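Local coordinates for protein neuraminidase (Bacteroides thetaiotaomicron, PDB 5MUL) that is a beta-propeller glycoside hydrolase, probably a rhamnosidase despite its neuraminidase name, and binds beta-D-glucuronic acid, at residues A[92-97]-A[144-149]; A[100-105]-A[117-122]. One frame throughout, in Å; residues are numbered along the deposited sequence.

Interaction 1 of 2, residues A[92-97]-A[144-149]. With BDP (beta-D-glucopyranuronic acid), chain B.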
ATOM      1  N   ILE A  92       7.143  -6.180   9.578  1.00 26.16           N
ATOM      2  CA  ILE A  92       6.561  -5.918   8.251  1.00 25.13           C
ATOM      3  C   ILE A  92       6.974  -7.011   7.277  1.00 21.28           C
ATOM      4  O   ILE A  92       8.137  -7.382   7.227  1.00 20.37           O
ATOM      5  CB  ILE A  92       7.074  -4.579   7.714  1.00 28.18           C
ATOM      6  CG1 ILE A  92       6.555  -3.447   8.609  1.00 30.63           C
ATOM      7  CG2 ILE A  92       6.678  -4.378   6.250  1.00 28.38           C
ATOM      8  CD1 ILE A  92       7.115  -2.086   8.282  1.00 31.49           C
ATOM      9  N   ILE A  93       6.013  -7.528   6.508  1.00 20.14           N
ATOM     10  CA  ILE A  93       6.272  -8.544   5.483  1.00 19.34           C
ATOM     11  C   ILE A  93       5.688  -8.051   4.161  1.00 18.78           C
ATOM     12  O   ILE A  93       4.540  -7.601   4.133  1.00 22.07           O
ATOM     13  CB  ILE A  93       5.629  -9.918   5.803  1.00 21.22           C
ATOM     14  CG1 ILE A  93       5.961 -10.392   7.223  1.00 22.32           C
ATOM     15  CG2 ILE A  93       6.025 -10.956   4.753  1.00 21.13           C
ATOM     16  CD1 ILE A  93       5.043 -11.512   7.715  1.00 22.90           C
ATOM     17  N   SER A  94       6.460  -8.104   3.083  1.00 15.29           N
ATOM     18  CA  SER A  94       5.956  -7.837   1.715  0.50 14.16           C
ATOM     19  C   SER A  94       6.311  -9.035   0.862  1.00 13.31           C
ATOM     20  O   SER A  94       7.444  -9.518   0.885  1.00 13.33           O
ATOM     21  CB  SER A  94       6.551  -6.547   1.066  0.50 13.77           C
ATOM     22  OG  SER A  94       6.014  -6.246  -0.252  0.50 13.68           O
ATOM     23  N   ILE A  95       5.350  -9.467   0.044  1.00 13.32           N
ATOM     24  CA  ILE A  95       5.513 -10.555  -0.897  1.00 12.97           C
ATOM     25  C   ILE A  95       4.982 -10.172  -2.270  1.00 12.79           C
ATOM     26  O   ILE A  95       4.082  -9.319  -2.384  1.00 14.07           O
ATOM     27  CB  ILE A  95       4.851 -11.870  -0.397  1.00 13.78           C
ATOM     28  CG1 ILE A  95       3.328 -11.833  -0.519  1.00 14.74           C
ATOM     29  CG2 ILE A  95       5.287 -12.191   1.014  1.00 14.02           C
ATOM     30  CD1 ILE A  95       2.593 -13.100  -0.101  1.00 15.11           C
ATOM     31  N   MET A  96       5.526 -10.819  -3.307  1.00 12.93           N
ATOM     32  CA  MET A  96       5.026 -10.639  -4.671  1.00 13.14           C
ATOM     33  C   MET A  96       5.470 -11.835  -5.480  1.00 14.44           C
ATOM     34  O   MET A  96       6.530 -12.398  -5.221  1.00 15.49           O
ATOM     35  CB  MET A  96       5.547  -9.356  -5.307  1.00 14.73           C
ATOM     36  CG  MET A  96       4.931  -8.969  -6.631  1.00 16.17           C
ATOM     37  SD  MET A  96       3.143  -8.840  -6.657  1.00 18.07           S
ATOM     38  CE  MET A  96       2.793  -7.781  -5.310  1.00 20.76           C
ATOM     39  N   VAL A  97       4.694 -12.196  -6.475  1.00 14.05           N
ATOM     40  CA  VAL A  97       5.057 -13.293  -7.368  1.00 14.43           C
ATOM     41  C   VAL A  97       5.471 -12.692  -8.691  1.00 14.02           C
ATOM     42  O   VAL A  97       4.794 -11.785  -9.177  1.00 14.65           O
ATOM     43  CB  VAL A  97       3.871 -14.264  -7.553  1.00 15.19           C
ATOM     44  CG1 VAL A  97       4.262 -15.407  -8.472  1.00 15.75           C
ATOM     45  CG2 VAL A  97       3.369 -14.797  -6.221  1.00 15.82           C
ATOM     46  N   PRO A 144      10.000  -2.477   3.378  1.00 13.15           N
ATOM     47  CA  PRO A 144      10.102  -3.055   2.047  1.00 13.05           C
ATOM     48  C   PRO A 144       8.755  -3.166   1.365  1.00 12.34           C
ATOM     49  O   PRO A 144       7.743  -3.502   2.028  1.00 13.36           O
ATOM     50  CB  PRO A 144      10.615  -4.455   2.334  1.00 14.22           C
ATOM     51  CG  PRO A 144      10.048  -4.770   3.687  1.00 14.56           C
ATOM     52  CD  PRO A 144      10.218  -3.484   4.427  1.00 13.99           C
ATOM     53  N   GLU A 145       8.722  -2.935   0.052  1.00 11.54           N
ATOM     54  CA  GLU A 145       7.468  -3.038  -0.707  1.00 12.63           C
ATOM     55  C   GLU A 145       7.783  -3.566  -2.094  1.00 11.58           C
ATOM     56  O   GLU A 145       8.616  -2.979  -2.778  1.00 11.28           O
ATOM     57  CB  GLU A 145       6.794  -1.665  -0.890  1.00 15.71           C
ATOM     58  CG  GLU A 145       6.549  -0.794   0.356  1.00 19.53           C
ATOM     59  CD  GLU A 145       6.365   0.736   0.140  1.00 24.25           C
ATOM     60  OE1 GLU A 145       6.385   1.302  -0.985  1.00 26.54           O
ATOM     61  OE2 GLU A 145       6.201   1.432   1.158  1.00 28.56           O
ATOM     62  N   PHE A 146       7.095  -4.610  -2.562  1.00 11.77           N
ATOM     63  CA  PHE A 146       7.155  -5.056  -3.945  1.00 11.41           C
ATOM     64  C   PHE A 146       5.958  -4.591  -4.747  1.00 11.46           C
ATOM     65  O   PHE A 146       4.861  -4.470  -4.221  1.00 12.56           O
ATOM     66  CB  PHE A 146       7.155  -6.573  -4.048  1.00 11.75           C
ATOM     67  CG  PHE A 146       8.387  -7.244  -3.487  1.00 12.06           C
ATOM     68  CD1 PHE A 146       9.552  -7.369  -4.222  1.00 12.47           C
ATOM     69  CD2 PHE A 146       8.360  -7.813  -2.217  1.00 12.78           C
ATOM     70  CE1 PHE A 146      10.653  -8.012  -3.725  1.00 13.01           C
ATOM     71  CE2 PHE A 146       9.472  -8.462  -1.714  1.00 13.06           C
ATOM     72  CZ  PHE A 146      10.621  -8.559  -2.467  1.00 13.43           C
ATOM     73  N   TYR A 147       6.169  -4.446  -6.045  1.00 11.24           N
ATOM     74  CA  TYR A 147       5.103  -4.156  -6.991  1.00 11.65           C
ATOM     75  C   TYR A 147       5.386  -4.941  -8.247  1.00 12.09           C
ATOM     76  O   TYR A 147       6.546  -5.122  -8.608  1.00 12.70           O
ATOM     77  CB  TYR A 147       5.044  -2.658  -7.357  1.00 11.73           C
ATOM     78  CG  TYR A 147       4.975  -1.765  -6.149  1.00 12.44           C
ATOM     79  CD1 TYR A 147       6.136  -1.386  -5.470  1.00 12.78           C
ATOM     80  CD2 TYR A 147       3.760  -1.362  -5.632  1.00 13.57           C
ATOM     81  CE1 TYR A 147       6.045  -0.607  -4.326  1.00 13.91           C
ATOM     82  CE2 TYR A 147       3.687  -0.596  -4.500  1.00 15.39           C
ATOM     83  CZ  TYR A 147       4.833  -0.230  -3.875  1.00 15.17           C
ATOM     84  OH  TYR A 147       4.733   0.563  -2.719  1.00 20.13           O
ATOM     85  N   PRO A 148       4.358  -5.364  -8.988  1.00 13.00           N
ATOM     86  CA  PRO A 148       4.581  -5.974 -10.290  1.00 13.87           C
ATOM     87  C   PRO A 148       4.856  -4.912 -11.357  1.00 14.84           C
ATOM     88  O   PRO A 148       4.456  -3.760 -11.187  1.00 19.13           O
ATOM     89  CB  PRO A 148       3.223  -6.590 -10.585  1.00 14.88           C
ATOM     90  CG  PRO A 148       2.270  -5.615  -9.992  1.00 15.63           C
ATOM     91  CD  PRO A 148       2.918  -5.191  -8.706  1.00 14.31           C
ATOM     92  N   LEU A 149       5.582  -5.272 -12.403  1.00 13.41           N
ATOM     93  CA  LEU A 149       5.780  -4.432 -13.571  1.00 13.74           C
ATOM     94  C   LEU A 149       5.353  -5.242 -14.789  1.00 14.96           C
ATOM     95  O   LEU A 149       5.173  -6.453 -14.702  1.00 15.56           O
ATOM     96  CB  LEU A 149       7.244  -4.008 -13.711  1.00 13.64           C
ATOM     97  CG  LEU A 149       7.819  -3.122 -12.594  1.00 13.90           C
ATOM     98  CD1 LEU A 149       9.316  -2.916 -12.810  1.00 14.32           C
ATOM     99  CD2 LEU A 149       7.105  -1.779 -12.511  1.00 14.21           C
TER
HETATM  100  C1  BDP B 501       1.775  -4.684 -14.486  1.00 21.89           C
HETATM  101  C2  BDP B 501       0.384  -4.810 -13.882  1.00 21.58           C
HETATM  102  C3  BDP B 501       0.279  -6.173 -13.202  1.00 21.53           C
HETATM  103  C4  BDP B 501       0.717  -7.292 -14.160  1.00 21.65           C
HETATM  104  C5  BDP B 501       2.110  -7.033 -14.692  1.00 21.50           C
HETATM  105  C6  BDP B 501       2.571  -8.115 -15.628  1.00 23.94           C
HETATM  106  O2  BDP B 501       0.133  -3.787 -12.903  1.00 19.51           O
HETATM  107  O3  BDP B 501      -1.050  -6.365 -12.730  1.00 21.71           O
HETATM  108  O4  BDP B 501       0.704  -8.533 -13.459  1.00 24.17           O
HETATM  109  O5  BDP B 501       2.049  -5.790 -15.381  1.00 20.88           O
HETATM  110  O6A BDP B 501       2.123  -8.123 -16.796  1.00 26.22           O
HETATM  111  O1  BDP B 501       1.835  -3.471 -15.237  1.00 23.45           O
HETATM  112  O6B BDP B 501       3.382  -8.967 -15.209  1.00 23.22           O
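Ser94 and Phe146 make the one hydrogen bond between these two strands. In one of two conformers of Ser94, OG stands anti to the backbone N (chi1 -177°) and accepts N of Phe146 at 3.0 Å (157° at the hydrogen); the second conformer makes the bond less certain. The same OG lies at the Phe146 ring edge, near its plane, 3.4 Å from CD2. Apolar packing flanks this bond, and CB of Ser94 lies 3.4 Å from O of Pro144. CB of Met96 packs on CB of Phe146 at 3.5 Å. Met96 bends at chi2 and chi3, and its SD comes to 4.2 Å from CD of Pro148. At the other end CG2 of Ile92 meets CD of Pro144 at 4.1 Å. An alanine in place of Phe146 would probably leave a gap beside Ser94 and Met96 and deprive Phe156 of its ring partner. CG of Pro148 is 3.8 Å from C3 of the glucuronic acid, and O of Leu149 3.1 Å from its C5. The strands run nearly parallel, 18° apart, as inner strands of successive propeller blades. Strand 92-97 pairs with 103-108 in its own sheet, strand 144-148 with 154-160 in the next.

Interaction 2 of 2, residues A[100-105]-A[117-122]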
ATOM      1  N   GLU A 100       7.453 -15.698 -13.682  1.00 18.00           N
ATOM      2  CA  GLU A 100       7.777 -17.130 -13.706  1.00 19.02           C
ATOM      3  C   GLU A 100       7.119 -17.890 -12.553  1.00 19.82           C
ATOM      4  O   GLU A 100       7.283 -19.116 -12.454  1.00 21.98           O
ATOM      5  CB  GLU A 100       9.287 -17.325 -13.669  1.00 20.75           C
ATOM      6  CG  GLU A 100       9.955 -16.975 -14.978  1.00 22.93           C
ATOM      7  CD  GLU A 100      11.461 -16.872 -14.879  1.00 23.91           C
ATOM      8  OE1 GLU A 100      12.077 -17.017 -13.774  1.00 24.29           O
ATOM      9  OE2 GLU A 100      12.050 -16.628 -15.960  1.00 27.20           O
ATOM     10  N   GLY A 101       6.400 -17.207 -11.661  1.00 18.09           N
ATOM     11  CA  GLY A 101       5.743 -17.854 -10.529  1.00 17.56           C
ATOM     12  C   GLY A 101       6.568 -17.968  -9.272  1.00 16.80           C
ATOM     13  O   GLY A 101       6.127 -18.628  -8.316  1.00 18.22           O
ATOM     14  N   TYR A 102       7.766 -17.375  -9.241  1.00 15.67           N
ATOM     15  CA  TYR A 102       8.557 -17.364  -8.023  1.00 16.39           C
ATOM     16  C   TYR A 102       7.995 -16.338  -7.036  1.00 16.00           C
ATOM     17  O   TYR A 102       7.650 -15.193  -7.433  1.00 15.87           O
ATOM     18  CB  TYR A 102      10.020 -17.031  -8.270  1.00 17.33           C
ATOM     19  CG  TYR A 102      10.826 -18.129  -8.910  1.00 18.85           C
ATOM     20  CD1 TYR A 102      10.928 -18.224 -10.293  1.00 20.29           C
ATOM     21  CD2 TYR A 102      11.510 -19.038  -8.137  1.00 20.49           C
ATOM     22  CE1 TYR A 102      11.686 -19.229 -10.888  1.00 21.71           C
ATOM     23  CE2 TYR A 102      12.277 -20.041  -8.716  1.00 22.44           C
ATOM     24  CZ  TYR A 102      12.358 -20.123 -10.084  1.00 23.12           C
ATOM     25  OH  TYR A 102      13.114 -21.135 -10.645  1.00 25.96           O
ATOM     26  N   LEU A 103       7.947 -16.717  -5.769  1.00 15.42           N
ATOM     27  CA  LEU A 103       7.536 -15.808  -4.699  1.00 15.90           C
ATOM     28  C   LEU A 103       8.783 -15.100  -4.202  1.00 15.99           C
ATOM     29  O   LEU A 103       9.778 -15.739  -3.882  1.00 17.32           O
ATOM     30  CB  LEU A 103       6.881 -16.602  -3.563  1.00 18.68           C
ATOM     31  CG  LEU A 103       6.218 -15.810  -2.464  1.00 21.00           C
ATOM     32  CD1 LEU A 103       5.009 -15.014  -2.928  1.00 21.15           C
ATOM     33  CD2 LEU A 103       5.829 -16.817  -1.385  1.00 22.76           C
ATOM     34  N   HIS A 104       8.741 -13.771  -4.143  1.00 13.56           N
ATOM     35  CA  HIS A 104       9.799 -12.926  -3.582  1.00 13.82           C
ATOM     36  C   HIS A 104       9.262 -12.390  -2.272  1.00 13.40           C
ATOM     37  O   HIS A 104       8.114 -11.944  -2.186  1.00 13.97           O
ATOM     38  CB  HIS A 104      10.045 -11.780  -4.544  1.00 13.54           C
ATOM     39  CG  HIS A 104      10.728 -12.189  -5.799  1.00 14.04           C
ATOM     40  ND1 HIS A 104      10.135 -12.861  -6.850  1.00 16.37           N
ATOM     41  CD2 HIS A 104      11.993 -11.923  -6.181  1.00 13.42           C
ATOM     42  CE1 HIS A 104      11.040 -13.006  -7.810  1.00 13.71           C
ATOM     43  NE2 HIS A 104      12.168 -12.445  -7.426  1.00 17.79           N
ATOM     44  N   VAL A 105      10.083 -12.432  -1.226  1.00 12.82           N
ATOM     45  CA  VAL A 105       9.671 -12.120   0.127  1.00 13.54           C
ATOM     46  C   VAL A 105      10.711 -11.225   0.771  1.00 13.10           C
ATOM     47  O   VAL A 105      11.920 -11.493   0.685  1.00 14.75           O
ATOM     48  CB  VAL A 105       9.498 -13.408   0.979  1.00 14.83           C
ATOM     49  CG1 VAL A 105       9.081 -13.071   2.395  1.00 15.84           C
ATOM     50  CG2 VAL A 105       8.500 -14.345   0.327  1.00 15.32           C
ATOM     51  N   CYS A 117      14.369 -12.976   0.343  1.00 16.11           N
ATOM     52  CA  CYS A 117      14.377 -14.403  -0.030  0.50 15.65           C
ATOM     53  C   CYS A 117      13.498 -14.613  -1.244  1.00 16.85           C
ATOM     54  O   CYS A 117      12.582 -13.817  -1.509  1.00 15.55           O
ATOM     55  CB  CYS A 117      13.794 -15.270   1.094  0.50 14.86           C
ATOM     56  SG  CYS A 117      14.728 -15.136   2.628  0.50 15.06           S
ATOM     57  N   ARG A 118      13.623 -15.783  -1.847  0.50 18.82           N
ATOM     58  CA  ARG A 118      12.871 -16.114  -3.030  0.50 19.19           C
ATOM     59  C   ARG A 118      12.542 -17.581  -2.911  0.50 18.25           C
ATOM     60  O   ARG A 118      13.372 -18.355  -2.435  0.50 18.90           O
ATOM     61  CB  ARG A 118      13.747 -15.845  -4.250  0.50 21.92           C
ATOM     62  CG  ARG A 118      13.159 -16.129  -5.614  0.50 25.33           C
ATOM     63  CD  ARG A 118      14.266 -15.867  -6.630  0.50 27.39           C
ATOM     64  NE  ARG A 118      13.911 -16.192  -8.005  0.50 29.03           N
ATOM     65  CZ  ARG A 118      14.521 -17.115  -8.745  0.50 28.39           C
ATOM     66  NH1 ARG A 118      14.127 -17.317  -9.988  0.50 28.30           N
ATOM     67  NH2 ARG A 118      15.531 -17.827  -8.251  0.50 30.02           N
ATOM     68  N   SER A 119      11.351 -17.976  -3.342  1.00 16.99           N
ATOM     69  CA  SER A 119      10.969 -19.382  -3.293  1.00 17.64           C
ATOM     70  C   SER A 119      11.944 -20.202  -4.135  1.00 18.91           C
ATOM     71  O   SER A 119      12.578 -19.711  -5.067  1.00 18.96           O
ATOM     72  CB  SER A 119       9.532 -19.550  -3.737  1.00 18.45           C
ATOM     73  OG  SER A 119       9.351 -19.231  -5.099  1.00 17.98           O
ATOM     74  N   ILE A 120      12.087 -21.462  -3.752  1.00 19.06           N
ATOM     75  CA  ILE A 120      13.057 -22.328  -4.426  1.00 19.88           C
ATOM     76  C   ILE A 120      12.667 -22.680  -5.843  1.00 20.61           C
ATOM     77  O   ILE A 120      13.534 -23.028  -6.653  1.00 22.15           O
ATOM     78  CB  ILE A 120      13.295 -23.625  -3.642  1.00 20.09           C
ATOM     79  CG1 ILE A 120      12.000 -24.454  -3.527  1.00 19.49           C
ATOM     80  CG2 ILE A 120      13.894 -23.311  -2.292  1.00 19.67           C
ATOM     81  CD1 ILE A 120      12.235 -25.867  -3.034  1.00 20.14           C
ATOM     82  N   ALA A 121      11.375 -22.600  -6.147  1.00 20.18           N
ATOM     83  CA  ALA A 121      10.838 -22.958  -7.439  1.00 20.53           C
ATOM     84  C   ALA A 121       9.530 -22.234  -7.669  1.00 20.58           C
ATOM     85  O   ALA A 121       8.913 -21.739  -6.710  1.00 19.81           O
ATOM     86  CB  ALA A 121      10.608 -24.462  -7.491  1.00 21.69           C
ATOM     87  N   PRO A 122       9.080 -22.168  -8.932  1.00 22.63           N
ATOM     88  CA  PRO A 122       7.751 -21.615  -9.208  1.00 22.56           C
ATOM     89  C   PRO A 122       6.648 -22.280  -8.397  1.00 22.24           C
ATOM     90  O   PRO A 122       6.588 -23.511  -8.348  1.00 25.57           O
ATOM     91  CB  PRO A 122       7.573 -21.894 -10.700  1.00 24.73           C
ATOM     92  CG  PRO A 122       8.953 -21.859 -11.235  1.00 25.00           C
ATOM     93  CD  PRO A 122       9.758 -22.549 -10.188  1.00 24.32           C
TER
HETATM   94  O   HOH W   1      12.539 -15.450 -11.369  1.00 20.78           O
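Tyr102 and Arg118 stack across the antiparallel beta hairpin of strands 103-108 and 116-118, in the outer part of a propeller blade. Val105 and Cys117 form a hydrogen-bonded pair, and His104 and Arg118 the non-hydrogen-bonded pair beside it. Ser119 then grips Leu103 twice. Its N donates to O of Leu103 at 2.8 Å, in the carbonyl plane. Its OG accepts N of Leu103 at 3.0 Å and also bonds O of Ala121, so one hydroxyl ties the strand to the turn that follows.

In one of two conformers the Arg118 side chain leaves the strand with CG anti to its backbone N (chi1 180°) and stays extended to NE. CB and CG pass O of Leu103, and CG lies over the face of the His104 ring. CD comes to 4.1 Å from NE2 of His104. NE lies near CG and CD2 of Tyr102; it is buried and has no hydrogen-bond partner. CZ sits over the ring in a cation-pi contact, 3.6 Å from the ring centroid, with guanidinium and ring planes 22° apart. CD of Pro122 sits on the opposite ring face, toward its rim, in a CH-pi contact, so the tyrosine is sandwiched. NH2 is 4.0 Å from CE2 of Tyr102. NH1 lies above the ring centre. It donates to a water at 2.8 Å, and that water donates to OE1 of Glu100 at 2.9 Å.

How the interactions relate
Strand 92-97 of interaction 1 lies in the same sheet as both strands of interaction 2; the centres of the two contacts are about 12 Å apart. The N of His104 lies 2.8 Å from O of Met96, a probable hydrogen bond. CG2 of Val97 packs on CD1 of Leu103 at 3.7 Å. Interaction 1 thus joins two blades near the centre of the propeller, and interaction 2 lies in the outer part of one. Interaction 1 reaches the glucuronic acid directly through Pro148 and Leu149. Glu389 and Lys392, whose side chains lie about 3 and 4 Å from that of Pro148, bond the sugar, as do O of Asp203 and N of Gly152. In interaction 2, CA of Gly101 is 10.3 Å from O6B, its nearest ligand atom.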